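Local coordinates for cytoplasmic protein (Cryptococcus neoformans var. grubii serotype A, PDB 7LPO) that probably hydrolyses steryl beta-glucosides, acting as a sterylglucosidase of glycoside hydrolase family 5, at residues Y162-L171 and K337-R348; I226-F235 and G354-A362. One frame throughout, in Å; residues are numbered along the deposited sequence.

Overall arrangement
Contact 1 (162-171 with 337-348) and contact 2 (226-235 with 354-362) lie side by side, their centres 14 Å apart and about 30 and 31 Å from the chain's centre, on the same side. Their segments alternate along the sequence, so the closures interlock: 162-171 starts in the last turn of helix 159-163 and runs on as a loop, 226-235 leads into helix 232-254, and helix 350-353 separates the two later segments. The two contacts meet where Arg357 reaches the carbonyl oxygens of Tyr162 and Ala163, with Trp355 and Trp361 packed on Ala163. Together they join 337-362, two short helices with flanking loops, to the end of helix 159-163 and the hairpin before helix 232-254.

Contact 1. Residues Y162-L171 and K337-R348; sequences YACGIDPYHL and KLWLSKEDDVKR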
loop_
_atom_site.group_PDB
_atom_site.type_symbol
_atom_site.label_atom_id
_atom_site.label_comp_id
_atom_site.label_asym_id
_atom_site.label_seq_id
_atom_site.Cartn_x
_atom_site.Cartn_y
_atom_site.Cartn_z
ATOM N N TYR A 162 18.315 -12.112 12.165
ATOM C CA TYR A 162 19.576 -12.708 12.584
ATOM C C TYR A 162 20.729 -12.194 11.738
ATOM O O TYR A 162 21.810 -11.912 12.262
ATOM C CB TYR A 162 19.477 -14.224 12.495
ATOM C CG TYR A 162 18.632 -14.836 13.566
ATOM C CD1 TYR A 162 19.087 -14.906 14.875
ATOM C CD2 TYR A 162 17.384 -15.343 13.280
ATOM C CE1 TYR A 162 18.333 -15.476 15.860
ATOM C CE2 TYR A 162 16.617 -15.921 14.266
ATOM C CZ TYR A 162 17.102 -15.989 15.553
ATOM O OH TYR A 162 16.341 -16.563 16.536
ATOM N N ALA A 163 20.513 -12.041 10.430
ATOM C CA ALA A 163 21.562 -11.487 9.582
ATOM C C ALA A 163 21.989 -10.104 10.060
ATOM O O ALA A 163 23.171 -9.746 9.942
ATOM C CB ALA A 163 21.092 -11.440 8.133
ATOM N N CYS A 164 21.054 -9.327 10.621
ATOM C CA CYS A 164 21.329 -7.993 11.148
ATOM C C CYS A 164 21.846 -8.010 12.582
ATOM O O CYS A 164 22.043 -6.938 13.168
ATOM C CB CYS A 164 20.067 -7.129 11.071
ATOM S SG CYS A 164 19.563 -6.770 9.353
ATOM N N GLY A 165 22.091 -9.189 13.149
ATOM C CA GLY A 165 22.650 -9.277 14.481
ATOM C C GLY A 165 21.671 -8.992 15.590
ATOM O O GLY A 165 22.081 -8.575 16.671
ATOM N N ILE A 166 20.386 -9.216 15.352
ATOM C CA ILE A 166 19.324 -8.886 16.290
ATOM C C ILE A 166 18.756 -10.191 16.817
ATOM O O ILE A 166 18.504 -11.118 16.040
ATOM C CB ILE A 166 18.228 -8.037 15.616
ATOM C CG1 ILE A 166 18.703 -6.595 15.446
ATOM C CG2 ILE A 166 16.949 -8.057 16.429
ATOM C CD1 ILE A 166 17.925 -5.811 14.411
ATOM N N ASP A 167 18.582 -10.275 18.135
ATOM C CA ASP A 167 17.916 -11.414 18.754
ATOM C C ASP A 167 16.415 -11.153 18.764
ATOM O O ASP A 167 15.949 -10.305 19.549
ATOM C CB ASP A 167 18.425 -11.637 20.167
ATOM C CG ASP A 167 18.040 -13.016 20.723
ATOM O OD1 ASP A 167 17.006 -13.570 20.272
ATOM O OD2 ASP A 167 18.770 -13.547 21.603
ATOM N N PRO A 168 15.622 -11.849 17.942
ATOM C CA PRO A 168 14.182 -11.527 17.869
ATOM C C PRO A 168 13.463 -11.597 19.207
ATOM O O PRO A 168 12.482 -10.871 19.421
ATOM C CB PRO A 168 13.629 -12.576 16.890
ATOM C CG PRO A 168 14.845 -13.114 16.136
ATOM C CD PRO A 168 15.999 -13.000 17.091
ATOM N N TYR A 169 13.918 -12.447 20.122
ATOM C CA TYR A 169 13.241 -12.622 21.398
ATOM C C TYR A 169 13.486 -11.485 22.376
ATOM O O TYR A 169 12.844 -11.462 23.431
ATOM C CB TYR A 169 13.676 -13.954 21.993
ATOM C CG TYR A 169 13.338 -15.059 21.031
ATOM C CD1 TYR A 169 12.014 -15.390 20.780
ATOM C CD2 TYR A 169 14.323 -15.732 20.336
ATOM C CE1 TYR A 169 11.680 -16.380 19.881
ATOM C CE2 TYR A 169 14.000 -16.736 19.441
ATOM C CZ TYR A 169 12.675 -17.052 19.217
ATOM O OH TYR A 169 12.332 -18.043 18.327
ATOM N N HIS A 170 14.352 -10.529 22.041
ATOM C CA HIS A 170 14.619 -9.395 22.915
ATOM C C HIS A 170 13.984 -8.102 22.407
ATOM O O HIS A 170 14.194 -7.041 23.007
ATOM C CB HIS A 170 16.130 -9.229 23.092
ATOM C CG HIS A 170 16.775 -10.393 23.776
ATOM N ND1 HIS A 170 18.142 -10.546 23.861
ATOM C CD2 HIS A 170 16.240 -11.473 24.392
ATOM C CE1 HIS A 170 18.421 -11.666 24.500
ATOM N NE2 HIS A 170 17.284 -12.246 24.836
ATOM N N LEU A 171 13.203 -8.173 21.323
ATOM C CA LEU A 171 12.597 -6.982 20.742
ATOM C C LEU A 171 11.649 -6.310 21.722
ATOM O O LEU A 171 11.666 -5.085 21.874
ATOM C CB LEU A 171 11.849 -7.360 19.462
ATOM C CG LEU A 171 12.712 -7.820 18.285
ATOM C CD1 LEU A 171 11.900 -8.558 17.223
ATOM C CD2 LEU A 171 13.404 -6.584 17.688
ATOM N N LYS A 337 19.512 -7.302 26.208
ATOM C CA LYS A 337 20.045 -6.548 25.085
ATOM C C LYS A 337 19.413 -7.016 23.785
ATOM O O LYS A 337 19.100 -8.198 23.618
ATOM C CB LYS A 337 21.565 -6.699 25.000
ATOM C CG LYS A 337 22.287 -6.111 26.197
ATOM C CD LYS A 337 23.779 -6.355 26.138
ATOM C CE LYS A 337 24.450 -5.829 27.402
ATOM N NZ LYS A 337 25.872 -6.269 27.525
ATOM N N LEU A 338 19.225 -6.067 22.865
ATOM C CA LEU A 338 18.640 -6.400 21.571
ATOM C C LEU A 338 19.572 -7.271 20.741
ATOM O O LEU A 338 19.117 -8.042 19.890
ATOM C CB LEU A 338 18.315 -5.118 20.802
ATOM C CG LEU A 338 17.860 -5.306 19.356
ATOM C CD1 LEU A 338 16.496 -5.994 19.338
ATOM C CD2 LEU A 338 17.800 -3.985 18.597
ATOM N N TRP A 339 20.866 -7.174 20.979
ATOM C CA TRP A 339 21.862 -7.688 20.055
ATOM C C TRP A 339 22.191 -9.143 20.346
ATOM O O TRP A 339 22.438 -9.516 21.495
ATOM C CB TRP A 339 23.116 -6.822 20.137
ATOM C CG TRP A 339 22.760 -5.382 20.051
ATOM C CD1 TRP A 339 22.715 -4.489 21.069
ATOM C CD2 TRP A 339 22.365 -4.674 18.869
ATOM N NE1 TRP A 339 22.335 -3.254 20.597
ATOM C CE2 TRP A 339 22.101 -3.347 19.249
ATOM C CE3 TRP A 339 22.204 -5.038 17.530
ATOM C CZ2 TRP A 339 21.690 -2.377 18.339
ATOM C CZ3 TRP A 339 21.791 -4.073 16.620
ATOM C CH2 TRP A 339 21.535 -2.761 17.031
ATOM N N LEU A 340 22.152 -9.955 19.293
ATOM C CA LEU A 340 22.589 -11.340 19.349
ATOM C C LEU A 340 23.973 -11.457 19.966
ATOM O O LEU A 340 24.918 -10.805 19.518
ATOM C CB LEU A 340 22.631 -11.898 17.927
ATOM C CG LEU A 340 21.575 -12.839 17.368
ATOM C CD1 LEU A 340 22.165 -13.465 16.088
ATOM C CD2 LEU A 340 21.141 -13.889 18.336
ATOM N N SER A 341 24.101 -12.316 20.971
ATOM C CA SER A 341 25.426 -12.734 21.407
ATOM C C SER A 341 26.085 -13.617 20.342
ATOM O O SER A 341 25.428 -14.179 19.461
ATOM C CB SER A 341 25.352 -13.495 22.728
ATOM O OG SER A 341 24.991 -14.846 22.501
ATOM N N LYS A 342 27.410 -13.723 20.422
ATOM C CA LYS A 342 28.127 -14.544 19.454
ATOM C C LYS A 342 27.681 -15.991 19.529
ATOM O O LYS A 342 27.450 -16.639 18.502
ATOM C CB LYS A 342 29.623 -14.470 19.704
ATOM C CG LYS A 342 30.193 -13.124 19.439
ATOM C CD LYS A 342 31.548 -13.008 20.094
ATOM C CE LYS A 342 31.534 -11.907 21.147
ATOM N NZ LYS A 342 30.949 -12.360 22.446
ATOM N N GLU A 343 27.596 -16.527 20.746
ATOM C CA GLU A 343 27.167 -17.909 20.914
ATOM C C GLU A 343 25.800 -18.118 20.290
ATOM O O GLU A 343 25.555 -19.140 19.637
ATOM C CB GLU A 343 27.162 -18.274 22.395
ATOM C CG GLU A 343 28.564 -18.489 22.941
ATOM C CD GLU A 343 28.700 -18.112 24.401
ATOM O OE1 GLU A 343 29.768 -17.575 24.774
ATOM O OE2 GLU A 343 27.746 -18.363 25.172
ATOM N N ASP A 344 24.907 -17.136 20.444
ATOM C CA ASP A 344 23.602 -17.246 19.806
ATOM C C ASP A 344 23.704 -17.075 18.296
ATOM O O ASP A 344 22.928 -17.686 17.557
ATOM C CB ASP A 344 22.635 -16.238 20.416
ATOM C CG ASP A 344 22.200 -16.643 21.811
ATOM O OD1 ASP A 344 22.057 -17.867 22.044
ATOM O OD2 ASP A 344 22.023 -15.752 22.673
ATOM N N ASP A 345 24.671 -16.301 17.808
ATOM C CA ASP A 345 24.855 -16.222 16.364
ATOM C C ASP A 345 25.300 -17.568 15.805
ATOM O O ASP A 345 24.790 -18.026 14.775
ATOM C CB ASP A 345 25.868 -15.141 16.004
ATOM C CG ASP A 345 25.810 -14.763 14.524
ATOM O OD1 ASP A 345 24.676 -14.664 13.988
ATOM O OD2 ASP A 345 26.884 -14.581 13.899
ATOM N N VAL A 346 26.259 -18.214 16.471
ATOM C CA VAL A 346 26.694 -19.535 16.034
ATOM C C VAL A 346 25.521 -20.496 16.036
ATOM O O VAL A 346 25.344 -21.282 15.102
ATOM C CB VAL A 346 27.834 -20.054 16.931
ATOM C CG1 VAL A 346 28.195 -21.476 16.532
ATOM C CG2 VAL A 346 29.027 -19.134 16.861
ATOM N N LYS A 347 24.697 -20.439 17.080
ATOM C CA LYS A 347 23.656 -21.439 17.281
ATOM C C LYS A 347 22.432 -21.170 16.421
ATOM O O LYS A 347 21.864 -22.107 15.841
ATOM C CB LYS A 347 23.260 -21.472 18.758
ATOM C CG LYS A 347 22.335 -22.611 19.139
ATOM C CD LYS A 347 21.901 -22.507 20.612
ATOM C CE LYS A 347 23.101 -22.640 21.570
ATOM N NZ LYS A 347 22.722 -23.107 22.945
ATOM N N ARG A 348 22.013 -19.903 16.336
ATOM C CA ARG A 348 20.753 -19.521 15.723
ATOM C C ARG A 348 20.893 -18.552 14.557
ATOM O O ARG A 348 19.903 -18.303 13.864
ATOM C CB ARG A 348 19.844 -18.857 16.765
ATOM C CG ARG A 348 19.302 -19.753 17.843
ATOM C CD ARG A 348 18.183 -19.019 18.591
ATOM N NE ARG A 348 18.699 -18.237 19.707
ATOM C CZ ARG A 348 18.412 -16.960 19.951
ATOM N NH1 ARG A 348 17.603 -16.272 19.155
ATOM N NH2 ARG A 348 18.945 -16.363 21.007
HETATM O O HOH W 1 24.783 -8.032 17.424
HETATM O O HOH W 2 21.241 -13.201 22.097
#
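Arg348, on the last turn of helix 342-348, reaches across to Tyr162 and Asp167, and its path illustrates how one long side chain serves several partners. Arg348 CB lies 3.8 Å from Tyr162 CE1, while the backbone O of Arg348 sits over the centre of that ring. CD passes near Tyr162 OH, and a bend at chi3 (-89°) turns the guanidinium toward Asp167. There Arg348 NH1 to Asp167 OD1 (3.0 Å) and Arg348 NH2 to Asp167 OD2 (2.9 Å) form an end-on grip, each oxygen met from above its plane. Arg348 NH1 also donates to Tyr162 OH (2.9 Å), which Glu66 engages as well. Tyr169 N reaches Asp167 OD1 from the opposite face, closing an Asx turn. A water joins Asp167 OD2 to Asp344 OD2, 4.1 Å apart, and Arg348 NH2, in a longer salt bridge to Asp344 OD2 (3.6 Å), probably eases this pair of carboxylates.

Alongside, Asp167 N donates to Leu338 O (2.9 Å) and Leu340 N to Gly165 O (3.0 Å), a single beta bridge of Ile166 with Trp339 just beyond the Schellman motif closing helix 159-163. Leu338 CD1 packs on Ile166 CG2 and Leu171 CD2, and helix 206-221 lies against all three residues.

Contact 2. Residues I226-F235 and G354-A362; sequences IIDGKNIQDF and GWTRGKEWA
A beta hairpin and an irregular loop meet here through a single beta bridge and an aromatic cluster: strand 226-227 and Asp228 of the hairpin before helix 232-254 pair with the loop after helix 350-353. Gly358 N donates to Ile226 O (2.8 Å) and Asp228 N to Thr356 O (2.8 Å), making the bridge between Ile227 and Arg357. Asp228 adds a third bond with its side chain, since Asp228 OD1 accepts from Thr356 N at 3.0 Å, nearly straight (166°), on the syn side but tilted out of the carboxylate plane. A water links Thr356 O to Gly229 N.

Ile227 goes inward between two tryptophans. With CG1 anti to the backbone N (chi1 173°), CD1 is carried over the five-membered ring of Trp355 in a CH-pi contact, 3.5 Å from its centroid, while Ile227 CB lies 3.9 Å from Trp361 CZ3. From the helix, Phe235 turns its edge toward the face of Trp355 in an offset edge-to-face pair, the planes at 76°. Ile232 CB meets Trp361 CH2 at 3.7 Å, crossing the indole at about a right angle. The ring of Trp353 meets that of Trp355 with nearly parallel planes, and Arg357 forms a salt bridge with Asp345.

The hairpin closes through a type I' turn from Ile227 to Lys230, a two-residue connection characteristic of beta hairpins, here with its first strand bridged to a loop.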
loop_
_atom_site.group_PDB
_atom_site.type_symbol
_atom_site.label_atom_id
_atom_site.label_comp_id
_atom_site.label_asym_id
_atom_site.label_seq_id
_atom_site.Cartn_x
_atom_site.Cartn_y
_atom_site.Cartn_z
ATOM N N ILE A 226 30.048 -6.661 7.613
ATOM C CA ILE A 226 30.380 -7.530 6.492
ATOM C C ILE A 226 29.774 -8.907 6.727
ATOM O O ILE A 226 29.876 -9.468 7.823
ATOM C CB ILE A 226 31.909 -7.631 6.310
ATOM C CG1 ILE A 226 32.495 -6.279 5.898
ATOM C CG2 ILE A 226 32.252 -8.721 5.299
ATOM C CD1 ILE A 226 31.836 -5.654 4.698
ATOM N N ILE A 227 29.167 -9.474 5.687
ATOM C CA ILE A 227 28.487 -10.762 5.787
ATOM C C ILE A 227 28.573 -11.438 4.423
ATOM O O ILE A 227 28.206 -10.850 3.401
ATOM C CB ILE A 227 27.037 -10.559 6.265
ATOM C CG1 ILE A 227 26.245 -11.855 6.231
ATOM C CG2 ILE A 227 26.343 -9.479 5.427
ATOM C CD1 ILE A 227 24.947 -11.762 7.003
ATOM N N ASP A 228 29.102 -12.661 4.390
ATOM C CA ASP A 228 29.403 -13.346 3.126
ATOM C C ASP A 228 30.279 -12.472 2.230
ATOM O O ASP A 228 30.120 -12.425 1.006
ATOM C CB ASP A 228 28.127 -13.757 2.394
ATOM C CG ASP A 228 27.576 -15.080 2.886
ATOM O OD1 ASP A 228 28.230 -15.714 3.737
ATOM O OD2 ASP A 228 26.477 -15.479 2.438
ATOM N N GLY A 229 31.205 -11.754 2.853
ATOM C CA GLY A 229 32.084 -10.874 2.115
ATOM C C GLY A 229 31.432 -9.652 1.518
ATOM O O GLY A 229 32.105 -8.917 0.788
ATOM N N LYS A 230 30.154 -9.405 1.810
ATOM C CA LYS A 230 29.433 -8.228 1.336
ATOM C C LYS A 230 29.044 -7.337 2.511
ATOM O O LYS A 230 28.846 -7.809 3.631
ATOM C CB LYS A 230 28.134 -8.602 0.609
ATOM C CG LYS A 230 28.242 -9.422 -0.648
ATOM C CD LYS A 230 26.828 -9.863 -1.036
ATOM C CE LYS A 230 26.737 -10.382 -2.463
ATOM N NZ LYS A 230 25.316 -10.680 -2.851
ATOM N N ASN A 231 28.885 -6.042 2.256
ATOM C CA ASN A 231 28.198 -5.229 3.251
ATOM C C ASN A 231 26.762 -5.734 3.424
ATOM O O ASN A 231 26.121 -6.196 2.479
ATOM C CB ASN A 231 28.193 -3.754 2.860
ATOM C CG ASN A 231 27.622 -2.857 3.979
ATOM O OD1 ASN A 231 26.415 -2.644 4.078
ATOM N ND2 ASN A 231 28.497 -2.348 4.819
ATOM N N ILE A 232 26.264 -5.670 4.659
ATOM C CA ILE A 232 24.882 -6.062 4.941
ATOM C C ILE A 232 23.902 -5.399 3.976
ATOM O O ILE A 232 22.866 -5.985 3.629
ATOM C CB ILE A 232 24.545 -5.729 6.411
ATOM C CG1 ILE A 232 23.149 -6.207 6.788
ATOM C CG2 ILE A 232 24.668 -4.229 6.661
ATOM C CD1 ILE A 232 22.901 -7.655 6.504
ATOM N N GLN A 233 24.219 -4.193 3.501
ATOM C CA GLN A 233 23.333 -3.518 2.553
ATOM C C GLN A 233 23.149 -4.342 1.281
ATOM O O GLN A 233 22.023 -4.510 0.793
ATOM C CB GLN A 233 23.879 -2.124 2.218
ATOM C CG GLN A 233 23.124 -1.398 1.119
ATOM C CD GLN A 233 23.826 -0.125 0.658
ATOM O OE1 GLN A 233 24.587 0.487 1.411
ATOM N NE2 GLN A 233 23.570 0.280 -0.591
ATOM N N ASP A 234 24.251 -4.850 0.717
ATOM C CA ASP A 234 24.160 -5.644 -0.507
ATOM C C ASP A 234 23.544 -7.009 -0.232
ATOM O O ASP A 234 22.717 -7.496 -1.011
ATOM C CB ASP A 234 25.545 -5.797 -1.142
ATOM C CG ASP A 234 25.988 -4.537 -1.896
ATOM O OD1 ASP A 234 25.113 -3.812 -2.424
ATOM O OD2 ASP A 234 27.208 -4.260 -1.949
ATOM N N PHE A 235 23.938 -7.642 0.871
ATOM C CA PHE A 235 23.344 -8.919 1.248
ATOM C C PHE A 235 21.819 -8.818 1.285
ATOM O O PHE A 235 21.120 -9.583 0.613
ATOM C CB PHE A 235 23.922 -9.349 2.602
ATOM C CG PHE A 235 23.498 -10.715 3.052
ATOM C CD1 PHE A 235 22.336 -10.887 3.786
ATOM C CD2 PHE A 235 24.272 -11.823 2.765
ATOM C CE1 PHE A 235 21.949 -12.148 4.210
ATOM C CE2 PHE A 235 23.887 -13.082 3.179
ATOM C CZ PHE A 235 22.732 -13.244 3.903
ATOM N N GLY A 354 23.578 -20.157 7.609
ATOM C CA GLY A 354 24.637 -20.473 6.669
ATOM C C GLY A 354 25.319 -19.316 5.970
ATOM O O GLY A 354 25.600 -19.401 4.772
ATOM N N TRP A 355 25.605 -18.236 6.685
ATOM C CA TRP A 355 26.479 -17.191 6.177
ATOM C C TRP A 355 27.670 -17.052 7.115
ATOM O O TRP A 355 27.674 -17.575 8.232
ATOM C CB TRP A 355 25.734 -15.851 6.024
ATOM C CG TRP A 355 25.018 -15.395 7.253
ATOM C CD1 TRP A 355 25.576 -14.882 8.384
ATOM C CD2 TRP A 355 23.603 -15.416 7.477
ATOM N NE1 TRP A 355 24.593 -14.571 9.304
ATOM C CE2 TRP A 355 23.374 -14.902 8.773
ATOM C CE3 TRP A 355 22.510 -15.825 6.714
ATOM C CZ2 TRP A 355 22.096 -14.781 9.316
ATOM C CZ3 TRP A 355 21.240 -15.692 7.252
ATOM C CH2 TRP A 355 21.048 -15.178 8.545
ATOM N N THR A 356 28.691 -16.343 6.645
ATOM C CA THR A 356 29.869 -16.027 7.443
ATOM C C THR A 356 29.859 -14.537 7.763
ATOM O O THR A 356 29.833 -13.704 6.852
ATOM C CB THR A 356 31.156 -16.402 6.702
ATOM O OG1 THR A 356 31.117 -17.786 6.342
ATOM C CG2 THR A 356 32.382 -16.153 7.573
ATOM N N ARG A 357 29.900 -14.205 9.046
ATOM C CA ARG A 357 29.918 -12.820 9.481
ATOM C C ARG A 357 31.354 -12.349 9.670
ATOM O O ARG A 357 32.189 -13.071 10.222
ATOM C CB ARG A 357 29.137 -12.657 10.784
ATOM C CG ARG A 357 28.732 -11.215 11.082
ATOM C CD ARG A 357 28.076 -11.126 12.435
ATOM N NE ARG A 357 26.863 -11.935 12.521
ATOM C CZ ARG A 357 25.692 -11.584 11.995
ATOM N NH1 ARG A 357 25.571 -10.442 11.328
ATOM N NH2 ARG A 357 24.643 -12.378 12.126
ATOM N N GLY A 358 31.636 -11.137 9.192
ATOM C CA GLY A 358 32.983 -10.607 9.258
ATOM C C GLY A 358 33.419 -10.308 10.678
ATOM O O GLY A 358 32.609 -10.116 11.584
ATOM N N LYS A 359 34.738 -10.247 10.868
ATOM C CA LYS A 359 35.280 -10.141 12.216
ATOM C C LYS A 359 35.147 -8.745 12.810
ATOM O O LYS A 359 35.216 -8.600 14.030
ATOM C CB LYS A 359 36.754 -10.558 12.241
ATOM C CG LYS A 359 37.010 -12.075 12.177
ATOM C CD LYS A 359 36.277 -12.890 13.262
ATOM C CE LYS A 359 36.229 -12.177 14.619
ATOM N NZ LYS A 359 35.772 -13.091 15.724
ATOM N N GLU A 360 34.959 -7.710 12.007
ATOM C CA GLU A 360 34.744 -6.387 12.581
ATOM C C GLU A 360 33.277 -6.112 12.909
ATOM O O GLU A 360 32.965 -5.048 13.456
ATOM C CB GLU A 360 35.301 -5.310 11.645
ATOM C CG GLU A 360 36.840 -5.265 11.592
ATOM C CD GLU A 360 37.511 -5.495 12.956
ATOM O OE1 GLU A 360 37.926 -6.650 13.238
ATOM O OE2 GLU A 360 37.613 -4.527 13.746
ATOM N N TRP A 361 32.377 -7.046 12.620
ATOM C CA TRP A 361 30.966 -6.912 12.986
ATOM C C TRP A 361 30.815 -7.382 14.422
ATOM O O TRP A 361 30.554 -8.555 14.683
ATOM C CB TRP A 361 30.071 -7.728 12.062
ATOM C CG TRP A 361 28.618 -7.364 12.159
ATOM C CD1 TRP A 361 27.963 -6.838 13.247
ATOM C CD2 TRP A 361 27.637 -7.488 11.125
ATOM N NE1 TRP A 361 26.634 -6.635 12.949
ATOM C CE2 TRP A 361 26.408 -7.020 11.654
ATOM C CE3 TRP A 361 27.677 -7.949 9.804
ATOM C CZ2 TRP A 361 25.241 -7.003 10.914
ATOM C CZ3 TRP A 361 26.521 -7.926 9.066
ATOM C CH2 TRP A 361 25.311 -7.453 9.621
ATOM N N ALA A 362 30.981 -6.459 15.365
ATOM C CA ALA A 362 30.858 -6.814 16.771
ATOM C C ALA A 362 29.440 -7.283 17.064
ATOM O O ALA A 362 28.461 -6.686 16.606
ATOM C CB ALA A 362 31.214 -5.620 17.652
HETATM O O HOH W 3 32.080 -12.259 5.873
#